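Local atomic coordinates of probable endonuclease 4 (Thermotoga maritima, PDB entry 4HNO), a protein that probably cleaves the DNA backbone at apurinic or apyrimidinic sites during base excision repair, leaving a 3'-hydroxyl and a 5'-terminal sugar phosphate, with a cluster of bound metal ions. Residues D65-F70 and G105-N110; I77-P82 and E92-E97; D126-G131 and K164-L169; V135-E140 and V170-R175; G141-L146 and R175-Y180. All blocks are in the same frame, centred on the assembly; numbering follows the deposited sequence.

Contact 1 (D65-F70 and G105-N110)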
# COMPACT_ATOMS: atom_id res chain seq x y z
N ASP A 65 -5.54 -15.44 4.80
CA ASP A 65 -4.32 -15.31 5.57
C ASP A 65 -4.23 -13.86 6.07
O ASP A 65 -4.27 -12.91 5.28
CB ASP A 65 -3.16 -15.65 4.63
CG ASP A 65 -1.80 -15.75 5.32
OD1 ASP A 65 -0.92 -16.44 4.76
OD2 ASP A 65 -1.57 -15.09 6.35
N TRP A 66 -4.11 -13.69 7.38
CA TRP A 66 -4.02 -12.36 7.96
C TRP A 66 -2.76 -11.59 7.54
O TRP A 66 -2.71 -10.38 7.69
CB TRP A 66 -4.11 -12.45 9.48
CG TRP A 66 -5.49 -12.78 9.95
CD1 TRP A 66 -6.01 -14.02 10.18
CD2 TRP A 66 -6.54 -11.86 10.22
NE1 TRP A 66 -7.32 -13.92 10.59
CE2 TRP A 66 -7.66 -12.60 10.64
CE3 TRP A 66 -6.64 -10.46 10.19
CZ2 TRP A 66 -8.86 -12.00 11.01
CZ3 TRP A 66 -7.83 -9.87 10.56
CH2 TRP A 66 -8.92 -10.64 10.98
N GLU A 67 -1.76 -12.27 6.98
CA GLU A 67 -0.60 -11.56 6.42
C GLU A 67 -0.89 -10.95 5.07
O GLU A 67 -0.05 -10.28 4.51
CB GLU A 67 0.60 -12.48 6.31
CG GLU A 67 1.23 -12.77 7.64
CD GLU A 67 1.73 -11.52 8.31
OE1 GLU A 67 2.57 -10.81 7.70
OE2 GLU A 67 1.26 -11.22 9.43
N ASN A 68 -2.08 -11.20 4.55
CA ASN A 68 -2.48 -10.75 3.23
C ASN A 68 -3.61 -9.71 3.27
O ASN A 68 -4.20 -9.44 2.22
CB ASN A 68 -2.95 -11.92 2.36
CG ASN A 68 -1.89 -13.01 2.15
OD1 ASN A 68 -0.74 -12.94 2.61
ND2 ASN A 68 -2.31 -14.04 1.44
N ALA A 69 -3.89 -9.16 4.45
CA ALA A 69 -4.98 -8.22 4.65
C ALA A 69 -4.39 -6.91 5.15
O ALA A 69 -3.65 -6.89 6.13
CB ALA A 69 -5.98 -8.79 5.65
N PHE A 70 -4.74 -5.82 4.49
CA PHE A 70 -4.11 -4.54 4.74
C PHE A 70 -5.16 -3.44 4.82
O PHE A 70 -6.14 -3.46 4.08
CB PHE A 70 -3.15 -4.19 3.56
CG PHE A 70 -2.15 -5.25 3.27
CD1 PHE A 70 -2.45 -6.29 2.40
CD2 PHE A 70 -0.89 -5.23 3.86
CE1 PHE A 70 -1.53 -7.26 2.11
CE2 PHE A 70 0.03 -6.20 3.58
CZ PHE A 70 -0.30 -7.22 2.69
N GLY A 105 -8.36 -6.77 13.82
CA GLY A 105 -7.30 -7.75 13.70
C GLY A 105 -6.33 -7.50 12.54
O GLY A 105 -5.41 -8.27 12.33
N ILE A 106 -6.54 -6.43 11.79
CA ILE A 106 -5.66 -6.10 10.67
C ILE A 106 -4.29 -5.70 11.22
O ILE A 106 -4.17 -4.92 12.16
CB ILE A 106 -6.29 -4.99 9.81
CG1 ILE A 106 -7.57 -5.47 9.12
CG2 ILE A 106 -5.31 -4.42 8.82
CD1 ILE A 106 -7.34 -6.36 7.95
N ARG A 107 -3.27 -6.23 10.57
CA ARG A 107 -1.91 -6.15 11.05
C ARG A 107 -1.09 -4.98 10.48
O ARG A 107 -0.04 -4.66 11.00
CB ARG A 107 -1.22 -7.47 10.73
CG ARG A 107 -1.83 -8.63 11.47
CD ARG A 107 -1.17 -9.95 11.13
NE ARG A 107 -1.83 -11.02 11.87
CZ ARG A 107 -1.57 -12.31 11.71
NH1 ARG A 107 -0.67 -12.70 10.83
NH2 ARG A 107 -2.23 -13.21 12.42
N TYR A 108 -1.59 -4.40 9.40
CA TYR A 108 -0.82 -3.45 8.58
C TYR A 108 -1.70 -2.26 8.21
O TYR A 108 -2.82 -2.43 7.74
CB TYR A 108 -0.38 -4.11 7.29
CG TYR A 108 0.55 -5.25 7.48
CD1 TYR A 108 0.19 -6.55 7.18
CD2 TYR A 108 1.83 -5.01 7.96
CE1 TYR A 108 1.09 -7.59 7.39
CE2 TYR A 108 2.71 -6.04 8.17
CZ TYR A 108 2.35 -7.33 7.88
OH TYR A 108 3.27 -8.32 8.12
N LEU A 109 -1.11 -1.07 8.34
CA LEU A 109 -1.75 0.18 7.95
C LEU A 109 -0.78 0.92 7.04
O LEU A 109 0.29 1.35 7.47
CB LEU A 109 -2.07 1.02 9.20
CG LEU A 109 -2.70 2.38 8.92
CD1 LEU A 109 -4.02 2.27 8.19
CD2 LEU A 109 -2.90 3.11 10.23
N ASN A 110 -1.17 1.06 5.78
CA ASN A 110 -0.34 1.63 4.73
C ASN A 110 -0.61 3.12 4.58
O ASN A 110 -1.76 3.51 4.37
CB ASN A 110 -0.67 0.90 3.43
CG ASN A 110 0.09 1.44 2.25
OD1 ASN A 110 1.16 0.96 1.91
ND2 ASN A 110 -0.47 2.45 1.62
O HOH W 1 -3.94 -8.11 8.55
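Glu67 with Arg107 and Tyr108, and Trp66 with Gly105 and Arg107, make up a mixed polar and aromatic contact where two neighbouring parallel strands, 69-72 and 108-115, begin in the TIM barrel. Helix 84-104 connects them, giving a beta-alpha-beta unit. One glutamate serves two partners. Its chain bends at CD (chi2 -61°), and OE1 accepts from Tyr108 OH at 2.6 Å on the syn side. The anti lone pair of OE2 takes Arg107 NH1, 2.8 Å away and almost in the guanidinium plane, in a salt bridge. Arg107, extended from CG to NE, lays this flat group against Trp66 CB, which stands 3.4 Å above its centre; on the indole ring itself, Trp66 CE3 lies 3.3 Å from Gly105 O. Glycine suits this place just after the helix: at its positive phi of 91° a CB would be jammed against the preceding carbonyl and pressed towards the indole. Deeper in, Ala69 CB is small enough for Ile106 CD1 to settle 3.6 Å away. The Phe70 and Tyr108 rings lie side by side, their planes 27° apart, slid so far that they barely overlap; Phe70 CE2 reaches Tyr108 CD1 at 3.6 Å. Just before the strands pair, a water bridges the two segments, donating to Trp66 O and Ala69 O and accepting from Arg107 N at 2.8 Å. The carboxylate thus ties an exposed arginine and a tyrosine to one turn, and the nearby positive charge should favour its ionised form.

Contact 2 (I77-P82 and E92-E97)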
# COMPACT_ATOMS: atom_id res chain seq x y z
N ILE A 77 -4.71 12.49 5.96
CA ILE A 77 -3.59 12.48 6.89
C ILE A 77 -2.31 12.90 6.16
O ILE A 77 -2.00 12.40 5.09
CB ILE A 77 -3.47 11.09 7.49
CG1 ILE A 77 -4.63 10.85 8.46
CG2 ILE A 77 -2.11 10.87 8.15
CD1 ILE A 77 -4.83 9.39 8.80
N ASN A 78 -1.60 13.85 6.76
CA ASN A 78 -0.37 14.35 6.17
C ASN A 78 0.59 14.72 7.28
O ASN A 78 0.62 15.85 7.77
CB ASN A 78 -0.63 15.54 5.28
CG ASN A 78 0.63 16.05 4.65
OD1 ASN A 78 1.69 15.43 4.77
ND2 ASN A 78 0.56 17.20 3.99
N LEU A 79 1.39 13.73 7.67
CA LEU A 79 2.37 13.91 8.74
C LEU A 79 3.55 14.80 8.36
O LEU A 79 4.36 15.12 9.22
CB LEU A 79 2.91 12.56 9.21
CG LEU A 79 1.92 11.59 9.83
CD1 LEU A 79 2.66 10.29 10.17
CD2 LEU A 79 1.23 12.16 11.04
N ALA A 80 3.65 15.18 7.08
CA ALA A 80 4.67 16.14 6.67
C ALA A 80 4.15 17.56 6.61
O ALA A 80 4.91 18.47 6.31
CB ALA A 80 5.27 15.77 5.32
N SER A 81 2.87 17.78 6.90
CA SER A 81 2.31 19.10 6.72
C SER A 81 3.06 20.13 7.53
O SER A 81 3.33 19.92 8.72
CB SER A 81 0.86 19.14 7.16
OG SER A 81 0.36 20.46 7.04
N PRO A 82 3.34 21.29 6.95
CA PRO A 82 3.94 22.39 7.71
C PRO A 82 2.90 23.20 8.48
O PRO A 82 3.26 24.20 9.09
CB PRO A 82 4.59 23.24 6.61
CG PRO A 82 3.67 23.06 5.46
CD PRO A 82 3.23 21.61 5.52
N GLU A 92 -3.63 12.37 15.34
CA GLU A 92 -4.72 11.79 16.11
C GLU A 92 -5.57 10.86 15.26
O GLU A 92 -6.02 9.83 15.74
CB GLU A 92 -5.56 12.87 16.78
CG GLU A 92 -4.79 13.64 17.85
CD GLU A 92 -4.20 12.75 18.93
OE1 GLU A 92 -4.92 11.86 19.43
OE2 GLU A 92 -2.99 12.92 19.25
N LEU A 93 -5.80 11.21 14.00
CA LEU A 93 -6.59 10.33 13.16
C LEU A 93 -5.80 9.06 12.83
O LEU A 93 -6.38 7.98 12.77
CB LEU A 93 -7.06 11.04 11.88
CG LEU A 93 -7.98 10.20 10.99
CD1 LEU A 93 -9.20 9.70 11.70
CD2 LEU A 93 -8.35 11.02 9.76
N LEU A 94 -4.49 9.17 12.65
CA LEU A 94 -3.69 7.97 12.40
C LEU A 94 -3.71 7.04 13.61
O LEU A 94 -3.79 5.83 13.44
CB LEU A 94 -2.28 8.37 11.99
CG LEU A 94 -1.42 7.25 11.44
CD1 LEU A 94 -2.03 6.57 10.25
CD2 LEU A 94 -0.05 7.79 11.06
N LYS A 95 -3.67 7.59 14.83
CA LYS A 95 -3.82 6.75 16.01
C LYS A 95 -5.15 6.01 15.97
O LYS A 95 -5.22 4.82 16.28
CB LYS A 95 -3.74 7.56 17.31
CG LYS A 95 -2.40 8.12 17.71
CD LYS A 95 -2.50 9.05 18.92
CE LYS A 95 -1.20 9.71 19.25
NZ LYS A 95 -1.39 10.74 20.30
N LYS A 96 -6.22 6.72 15.64
CA LYS A 96 -7.53 6.08 15.51
C LYS A 96 -7.52 4.99 14.44
O LYS A 96 -8.06 3.92 14.65
CB LYS A 96 -8.60 7.14 15.24
CG LYS A 96 -9.94 6.60 14.80
CD LYS A 96 -10.62 5.57 15.69
CE LYS A 96 -10.95 6.05 17.08
NZ LYS A 96 -11.87 7.21 17.05
N GLU A 97 -6.88 5.25 13.29
CA GLU A 97 -6.81 4.21 12.27
C GLU A 97 -6.06 2.99 12.77
O GLU A 97 -6.46 1.86 12.46
CB GLU A 97 -6.16 4.77 11.01
CG GLU A 97 -7.01 5.79 10.30
CD GLU A 97 -6.35 6.27 8.98
OE1 GLU A 97 -7.06 6.80 8.12
OE2 GLU A 97 -5.11 6.10 8.87
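Ile77 begins the contact by pushing its CD1 against helix 84-104. With CD1 swung out to an extended position (chi2 163°), the side chain meets Glu97 tip to tip, CD1 lying 3.3 Å from Glu97 OE2, while the same methyl rests 3.9 Å from Leu93 CG. Although this slender, branched apolar chain meets a carboxylate, the oxygens have polar partners: OE2 bonds to Ser73 OG, and OE1 to His37 NE2 and Gly74 N. Asn78 turns the chain. Its OD1 accepts from Ala80 N at 3.0 Å, an Asx turn, and also from Ser115 N. A type I beta turn runs from Asn78 to Ser81. Leu79, inside that turn, sends its side chain back to the helix, crossing that of Leu94 at about a right angle, with Leu79 CD1 touching Leu94 CD2 at 3.8 Å. Ala80 then leads the chain away from this part of the helix, its carbonyl taken by Arg127 NH1. The loop lies between strand 69-72 and the helix that follows it, with helix 121-136 alongside: Leu79 rests on Leu132, Ala80 on Ile128 and Leu94 on Val135, while Leu94 also packs on Leu109 and Ile111 of strand 108-115.

Contact 3 (D126-G131 and K164-L169)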
# COMPACT_ATOMS: atom_id res chain seq x y z
N ASP A 126 11.48 14.99 9.15
CA ASP A 126 11.49 15.04 10.60
C ASP A 126 10.07 15.12 11.16
O ASP A 126 9.79 14.52 12.20
CB ASP A 126 12.35 16.19 11.10
CG ASP A 126 13.84 15.92 11.04
OD1 ASP A 126 14.60 16.90 11.10
OD2 ASP A 126 14.25 14.75 10.91
N ARG A 127 9.17 15.85 10.51
CA ARG A 127 7.79 15.92 10.97
C ARG A 127 7.11 14.56 10.84
O ARG A 127 6.31 14.19 11.71
CB ARG A 127 6.99 17.00 10.22
CG ARG A 127 7.37 18.42 10.63
CD ARG A 127 6.43 19.47 10.08
NE ARG A 127 6.45 19.57 8.64
CZ ARG A 127 7.23 20.38 7.94
NH1 ARG A 127 7.13 20.40 6.62
NH2 ARG A 127 8.13 21.18 8.55
N ILE A 128 7.39 13.84 9.76
CA ILE A 128 6.81 12.51 9.59
C ILE A 128 7.30 11.59 10.71
O ILE A 128 6.53 10.86 11.32
CB ILE A 128 7.15 11.93 8.23
CG1 ILE A 128 6.50 12.73 7.11
CG2 ILE A 128 6.69 10.46 8.16
CD1 ILE A 128 7.10 12.44 5.75
N VAL A 129 8.60 11.61 10.97
CA VAL A 129 9.17 10.80 12.04
C VAL A 129 8.54 11.14 13.37
O VAL A 129 8.16 10.25 14.14
CB VAL A 129 10.70 10.99 12.09
CG1 VAL A 129 11.30 10.37 13.32
CG2 VAL A 129 11.34 10.41 10.81
N ARG A 130 8.41 12.43 13.66
CA ARG A 130 7.82 12.85 14.93
C ARG A 130 6.39 12.31 15.04
O ARG A 130 5.96 11.85 16.09
CB ARG A 130 7.86 14.38 15.04
CG ARG A 130 7.42 14.93 16.37
CD ARG A 130 7.54 16.44 16.42
NE ARG A 130 7.26 16.90 17.78
CZ ARG A 130 7.47 18.13 18.23
NH1 ARG A 130 7.96 19.07 17.43
NH2 ARG A 130 7.18 18.42 19.49
N GLY A 131 5.64 12.40 13.95
CA GLY A 131 4.27 11.92 13.93
C GLY A 131 4.18 10.41 14.09
O GLY A 131 3.35 9.91 14.87
N LYS A 164 13.57 5.15 3.54
CA LYS A 164 14.61 4.67 4.43
C LYS A 164 15.00 5.76 5.44
O LYS A 164 15.20 5.48 6.62
CB LYS A 164 15.84 4.23 3.61
CG LYS A 164 17.04 3.83 4.41
CD LYS A 164 17.98 4.96 4.83
CE LYS A 164 18.49 5.77 3.70
NZ LYS A 164 19.69 6.56 4.13
N LYS A 165 15.11 7.00 4.99
CA LYS A 165 15.48 8.07 5.90
C LYS A 165 14.45 8.19 7.03
O LYS A 165 14.81 8.39 8.18
CB LYS A 165 15.63 9.40 5.17
CG LYS A 165 16.90 9.52 4.35
CD LYS A 165 16.99 10.89 3.67
CE LYS A 165 18.36 11.19 3.14
NZ LYS A 165 18.67 10.43 1.90
N ILE A 166 13.17 8.09 6.68
CA ILE A 166 12.11 8.12 7.67
C ILE A 166 12.23 6.92 8.61
O ILE A 166 12.30 7.07 9.83
CB ILE A 166 10.72 8.12 6.99
CG1 ILE A 166 10.50 9.39 6.18
CG2 ILE A 166 9.62 7.95 8.04
CD1 ILE A 166 9.39 9.26 5.15
N ARG A 167 12.23 5.73 8.03
CA ARG A 167 12.17 4.53 8.83
C ARG A 167 13.33 4.47 9.82
O ARG A 167 13.16 4.10 10.98
CB ARG A 167 12.17 3.30 7.93
CG ARG A 167 12.22 2.02 8.73
CD ARG A 167 11.96 0.77 7.89
NE ARG A 167 11.94 -0.35 8.78
CZ ARG A 167 12.99 -1.01 9.20
NH1 ARG A 167 14.17 -0.81 8.65
NH2 ARG A 167 12.83 -1.93 10.14
N ASP A 168 14.52 4.83 9.36
CA ASP A 168 15.70 4.64 10.18
C ASP A 168 15.73 5.60 11.38
O ASP A 168 16.45 5.35 12.34
CB ASP A 168 16.96 4.77 9.33
CG ASP A 168 17.21 3.55 8.45
OD1 ASP A 168 16.44 2.56 8.54
OD2 ASP A 168 18.18 3.58 7.67
N LEU A 169 14.91 6.65 11.36
CA LEU A 169 14.83 7.58 12.48
C LEU A 169 13.72 7.25 13.47
O LEU A 169 13.72 7.81 14.56
CB LEU A 169 14.62 9.01 11.96
CG LEU A 169 15.85 9.65 11.32
CD1 LEU A 169 15.44 10.87 10.51
CD2 LEU A 169 16.87 10.03 12.38
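Val129 is pressed into the surface of the helix that carries Ile166 and Leu169, and around it the packing is close. Its CG2 lies 3.6 Å from Ile166 O and 3.7 Å from Leu169 CB, while CG1 approaches Leu169 O at 3.7 Å. With CG1 anti to the backbone N (chi1 170°) and CG2 anti to the carbonyl carbon, both methyls are turned to the partner helix. A short branched residue fits where the backbones come this close: the CA atoms of Val129 and Ile166 are 5.9 Å apart. On the inner side, Ile128 and Ile166 meet methyl to methyl, CG2 to CG2 at 3.9 Å and CD1 to CD1 at 4.0 Å. The segments belong to helices 121-136 and 160-169, part of the outer layer of helices of the TIM barrel; the axes of segments 126-131 and 164-169 approach to 9.2 Å at an angle of 40°. Beneath the isoleucines both helices rest on Ile156 and on Pro113 of strand 108-115. No hydrogen bond crosses between the two segments, so shape and apolar burial do the work. The solvent side is looser. There Leu169, an exposed residue near the end of its helix, keeps its CB against Val129 but extends CD1 towards the carboxylate of Asp126, whose OD2 remains 4.1 Å away, a distance of mere van der Waals contact.

Contact 4 (V135-E140 and V170-R175)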
# COMPACT_ATOMS: atom_id res chain seq x y z
N VAL A 135 2.38 8.20 17.10
CA VAL A 135 1.41 7.14 16.86
C VAL A 135 1.90 5.80 17.40
O VAL A 135 1.20 5.12 18.15
CB VAL A 135 1.08 7.05 15.37
CG1 VAL A 135 0.20 5.85 15.06
CG2 VAL A 135 0.44 8.35 14.89
N LEU A 136 3.10 5.40 17.00
CA LEU A 136 3.61 4.08 17.37
C LEU A 136 3.84 3.98 18.87
O LEU A 136 3.58 2.93 19.46
CB LEU A 136 4.88 3.77 16.59
CG LEU A 136 4.65 3.57 15.09
CD1 LEU A 136 5.99 3.48 14.40
CD2 LEU A 136 3.79 2.35 14.79
N ASN A 137 4.33 5.04 19.50
CA ASN A 137 4.65 4.99 20.91
C ASN A 137 3.42 5.06 21.80
O ASN A 137 3.55 4.97 23.02
CB ASN A 137 5.65 6.09 21.30
CG ASN A 137 7.04 5.90 20.70
OD1 ASN A 137 7.45 4.80 20.32
ND2 ASN A 137 7.79 6.99 20.65
N ASN A 138 2.23 5.18 21.21
CA ASN A 138 0.98 5.22 21.95
C ASN A 138 -0.01 4.16 21.48
O ASN A 138 -1.18 4.22 21.81
CB ASN A 138 0.36 6.61 21.91
CG ASN A 138 1.13 7.58 22.74
OD1 ASN A 138 1.08 7.52 23.97
ND2 ASN A 138 1.89 8.44 22.11
N THR A 139 0.50 3.17 20.73
CA THR A 139 -0.30 2.05 20.25
C THR A 139 0.58 0.80 20.30
O THR A 139 1.79 0.89 20.51
CB THR A 139 -0.76 2.26 18.81
OG1 THR A 139 0.37 2.40 17.95
CG2 THR A 139 -1.69 3.46 18.66
N GLU A 140 -0.02 -0.35 20.07
CA GLU A 140 0.73 -1.60 19.94
C GLU A 140 0.26 -2.41 18.75
O GLU A 140 -0.86 -2.30 18.30
CB GLU A 140 0.62 -2.47 21.20
CG GLU A 140 1.17 -1.81 22.45
CD GLU A 140 2.66 -1.52 22.42
OE1 GLU A 140 3.41 -2.11 21.60
OE2 GLU A 140 3.12 -0.71 23.26
N VAL A 170 12.76 6.41 13.11
CA VAL A 170 11.62 6.13 13.98
C VAL A 170 12.03 5.23 15.14
O VAL A 170 12.81 4.28 14.96
CB VAL A 170 10.49 5.48 13.14
CG1 VAL A 170 9.37 4.90 13.98
CG2 VAL A 170 9.93 6.49 12.17
N ASP A 171 11.49 5.48 16.33
CA ASP A 171 11.89 4.71 17.50
C ASP A 171 11.55 3.22 17.33
O ASP A 171 12.40 2.34 17.53
CB ASP A 171 11.17 5.21 18.76
CG ASP A 171 11.48 6.63 19.15
OD1 ASP A 171 12.56 7.12 18.84
OD2 ASP A 171 10.62 7.22 19.86
N GLN A 172 10.34 2.93 16.91
CA GLN A 172 9.86 1.55 16.76
C GLN A 172 9.95 1.13 15.30
O GLN A 172 8.95 0.85 14.64
CB GLN A 172 8.45 1.39 17.31
CG GLN A 172 8.42 1.61 18.81
CD GLN A 172 7.14 1.19 19.47
OE1 GLN A 172 6.65 0.07 19.26
NE2 GLN A 172 6.56 2.06 20.26
N ARG A 173 11.18 1.05 14.81
CA ARG A 173 11.38 0.75 13.41
C ARG A 173 10.92 -0.66 13.04
O ARG A 173 10.63 -0.90 11.86
CB ARG A 173 12.80 1.03 12.98
CG ARG A 173 13.81 0.26 13.68
CD ARG A 173 15.19 0.69 13.26
NE ARG A 173 16.16 -0.06 14.03
CZ ARG A 173 16.64 0.32 15.21
NH1 ARG A 173 16.28 1.46 15.78
NH2 ARG A 173 17.49 -0.47 15.84
N ASP A 174 10.80 -1.58 13.99
CA ASP A 174 10.25 -2.89 13.65
C ASP A 174 8.76 -2.81 13.30
O ASP A 174 8.20 -3.74 12.72
CB ASP A 174 10.44 -3.90 14.80
CG ASP A 174 11.88 -4.29 15.05
OD1 ASP A 174 12.74 -3.96 14.22
OD2 ASP A 174 12.15 -4.96 16.06
N ARG A 175 8.11 -1.70 13.66
CA ARG A 175 6.72 -1.46 13.29
C ARG A 175 6.59 -0.49 12.13
O ARG A 175 5.52 0.06 11.91
CB ARG A 175 5.92 -1.03 14.51
CG ARG A 175 5.73 -2.16 15.50
CD ARG A 175 5.07 -1.69 16.78
NE ARG A 175 3.74 -1.18 16.50
CZ ARG A 175 3.11 -0.26 17.23
NH1 ARG A 175 1.89 0.10 16.89
NH2 ARG A 175 3.70 0.28 18.29
O HOH W 2 8.16 4.89 17.33
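Arg175 reaches across to the end of helix 121-136, and its hydrogen bonds to the last carbonyl there and to the turn beyond form the first group. NH2 meets Leu136 O at 2.9 Å and Thr139 O at 3.0 Å, both bonds bent (137° and 134°) as in a shared N-H; its straighter bond goes to Gln172 OE1 in its own segment. NH1 points at Thr139 OG1, 3.0 Å away and near the guanidinium plane, so two nitrogens hold Thr139 end-on. That OG1, set between the backbone N and the carbonyl carbon (chi1 60°), donates back to Val135 O. A second group joins amides and a carboxylate lying almost in one plane: Gln172 NE2 bonds to Asn137 OD1 at 2.9 Å on a lone pair, and Asn137 ND2 to the anti lone pair of Asp171 OD2 at 2.9 Å. Asparagine suits the spot, since one short side chain both accepts and donates. A water donates to Asn137 OD1 and accepts from Gln172 N. Each turn leads from an outer helix of the TIM barrel, 121-136 or 160-169, into the following strand, 143-147 or 176-181, away from the metal sites; a type I beta turn spans Leu136 to Thr139. Packing contacts come third. Leu136 CD2, 3.6 Å above the guanidinium centre, and the Glu140 backbone sandwich that group. The apolar pair is Leu136 CD1 with Val170 CG1, 3.7 Å apart.

Contact 5 (G141-L146 and R175-Y180)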
# COMPACT_ATOMS: atom_id res chain seq x y z
N GLY A 141 1.18 -3.24 18.26
CA GLY A 141 0.86 -4.36 17.39
C GLY A 141 0.98 -4.00 15.92
O GLY A 141 1.76 -4.55 15.16
N VAL A 142 0.15 -3.06 15.50
CA VAL A 142 -0.01 -2.73 14.10
C VAL A 142 1.31 -2.19 13.56
O VAL A 142 1.98 -1.38 14.21
CB VAL A 142 -1.15 -1.71 13.91
CG1 VAL A 142 -1.26 -1.25 12.47
CG2 VAL A 142 -2.47 -2.29 14.38
N VAL A 143 1.65 -2.63 12.35
CA VAL A 143 2.81 -2.17 11.62
C VAL A 143 2.36 -1.16 10.57
O VAL A 143 1.41 -1.43 9.83
CB VAL A 143 3.50 -3.38 10.95
CG1 VAL A 143 4.59 -2.96 9.98
CG2 VAL A 143 4.06 -4.33 12.02
N ILE A 144 3.03 -0.01 10.54
CA ILE A 144 2.77 1.00 9.53
C ILE A 144 3.64 0.71 8.32
O ILE A 144 4.85 0.51 8.44
CB ILE A 144 3.00 2.40 10.09
CG1 ILE A 144 1.91 2.66 11.15
CG2 ILE A 144 2.96 3.44 8.98
CD1 ILE A 144 2.01 3.95 11.91
N LEU A 145 3.01 0.69 7.15
CA LEU A 145 3.73 0.52 5.88
C LEU A 145 3.87 1.89 5.23
O LEU A 145 2.88 2.61 5.08
CB LEU A 145 2.99 -0.42 4.94
CG LEU A 145 2.67 -1.79 5.53
CD1 LEU A 145 1.93 -2.65 4.52
CD2 LEU A 145 3.94 -2.48 5.99
N LEU A 146 5.09 2.24 4.85
CA LEU A 146 5.34 3.44 4.07
C LEU A 146 5.30 3.04 2.60
O LEU A 146 6.05 2.16 2.17
CB LEU A 146 6.70 4.03 4.38
CG LEU A 146 6.97 4.34 5.84
CD1 LEU A 146 8.39 4.87 6.00
CD2 LEU A 146 5.96 5.32 6.41
N ARG A 175 8.11 -1.70 13.66
CA ARG A 175 6.72 -1.46 13.29
C ARG A 175 6.59 -0.49 12.13
O ARG A 175 5.52 0.06 11.91
CB ARG A 175 5.92 -1.03 14.51
CG ARG A 175 5.73 -2.16 15.50
CD ARG A 175 5.07 -1.69 16.78
NE ARG A 175 3.74 -1.18 16.50
CZ ARG A 175 3.11 -0.26 17.23
NH1 ARG A 175 1.89 0.10 16.89
NH2 ARG A 175 3.70 0.28 18.29
N VAL A 176 7.65 -0.38 11.32
CA VAL A 176 7.59 0.35 10.06
C VAL A 176 8.12 -0.60 8.99
O VAL A 176 9.24 -1.13 9.09
CB VAL A 176 8.42 1.62 10.10
CG1 VAL A 176 8.34 2.36 8.76
CG2 VAL A 176 7.95 2.53 11.22
N ALA A 177 7.34 -0.78 7.93
CA ALA A 177 7.78 -1.59 6.80
C ALA A 177 7.34 -0.87 5.52
O ALA A 177 7.04 0.33 5.58
CB ALA A 177 7.32 -3.04 6.93
N ILE A 178 7.36 -1.55 4.38
CA ILE A 178 7.30 -0.89 3.09
C ILE A 178 6.26 -1.54 2.19
O ILE A 178 6.11 -2.76 2.14
CB ILE A 178 8.71 -0.96 2.43
CG1 ILE A 178 9.79 -0.33 3.32
CG2 ILE A 178 8.72 -0.38 1.02
CD1 ILE A 178 9.64 1.14 3.54
N THR A 179 5.59 -0.68 1.41
CA THR A 179 4.76 -1.06 0.28
C THR A 179 5.36 -0.46 -0.98
O THR A 179 5.68 0.73 -1.00
CB THR A 179 3.35 -0.53 0.44
OG1 THR A 179 2.78 -1.18 1.58
CG2 THR A 179 2.48 -0.75 -0.79
N TYR A 180 5.48 -1.27 -2.02
CA TYR A 180 5.95 -0.77 -3.31
C TYR A 180 4.79 -0.69 -4.29
O TYR A 180 4.15 -1.71 -4.59
CB TYR A 180 7.05 -1.69 -3.90
CG TYR A 180 7.56 -1.12 -5.19
CD1 TYR A 180 8.38 0.00 -5.18
CD2 TYR A 180 7.18 -1.64 -6.42
CE1 TYR A 180 8.81 0.59 -6.34
CE2 TYR A 180 7.63 -1.06 -7.61
CZ TYR A 180 8.43 0.07 -7.55
OH TYR A 180 8.88 0.68 -8.69
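Parallel pairing of strands 143-147 and 176-181, neighbours in the wall of the TIM barrel, sets Ile144 beside Val176, Leu145 beside Ala177 and Leu146 beside Ile178. The bonds alternate between the two strands: Ile144 N to Arg175 O (2.8 Å), Ala177 N to Ile144 O (2.9 Å), Leu146 N to Ala177 O (2.8 Å) and Thr179 N to Leu146 O (3.0 Å). Ahead of them Arg175 adds a side-chain grip: NE at 2.9 Å and NH1 at 3.1 Å both point at Val142 O, side-on, and Gly141 N lies over one guanidinium face. On the face with Ile144, Leu146, Val176 and Ile178, where Ile144 and Val176 touch helix 121-136, Leu146 CD1 packs on Val176 CG1 at 3.7 Å. On the other face Leu145 spreads both methyls, CD2 resting 3.6 Å from Ala177 CB and CD1 beside Thr179 OG1; alanine leaves room for the leucine. That hydroxyl is hydrogen-bonded to Asn110 OD1, and Asn110 ND2 in turn to Glu147, a ligand of bound zinc. Thr179 thus lies behind Asn110, two steps from the metal ligand, and this chain of bonds is consistent with holding the Glu147 carboxylate in position.

All five contacts belong to one TIM barrel. Contacts 1 and 5 lie in its sheet, centres 10 Å apart, where strands 108-115 and 143-147 pair through Leu109 with Val143 and Leu145. Along the chain contact 2 is nested inside the loop that contact 1 closes, both involving the unit 69-72, 84-104, 108-115. Contacts 3, 4 and 5 follow and interleave: 3 and 4 share helix 121-136, and 4 and 5 share Arg175. Contact 2 touches contact 3 through Ala80 and Arg127, centres 13 Å apart. Together they build one side of the barrel wall, running from the strand starts (contacts 1 and 4) toward the metal-binding end, which Asn110 and Thr179 approach.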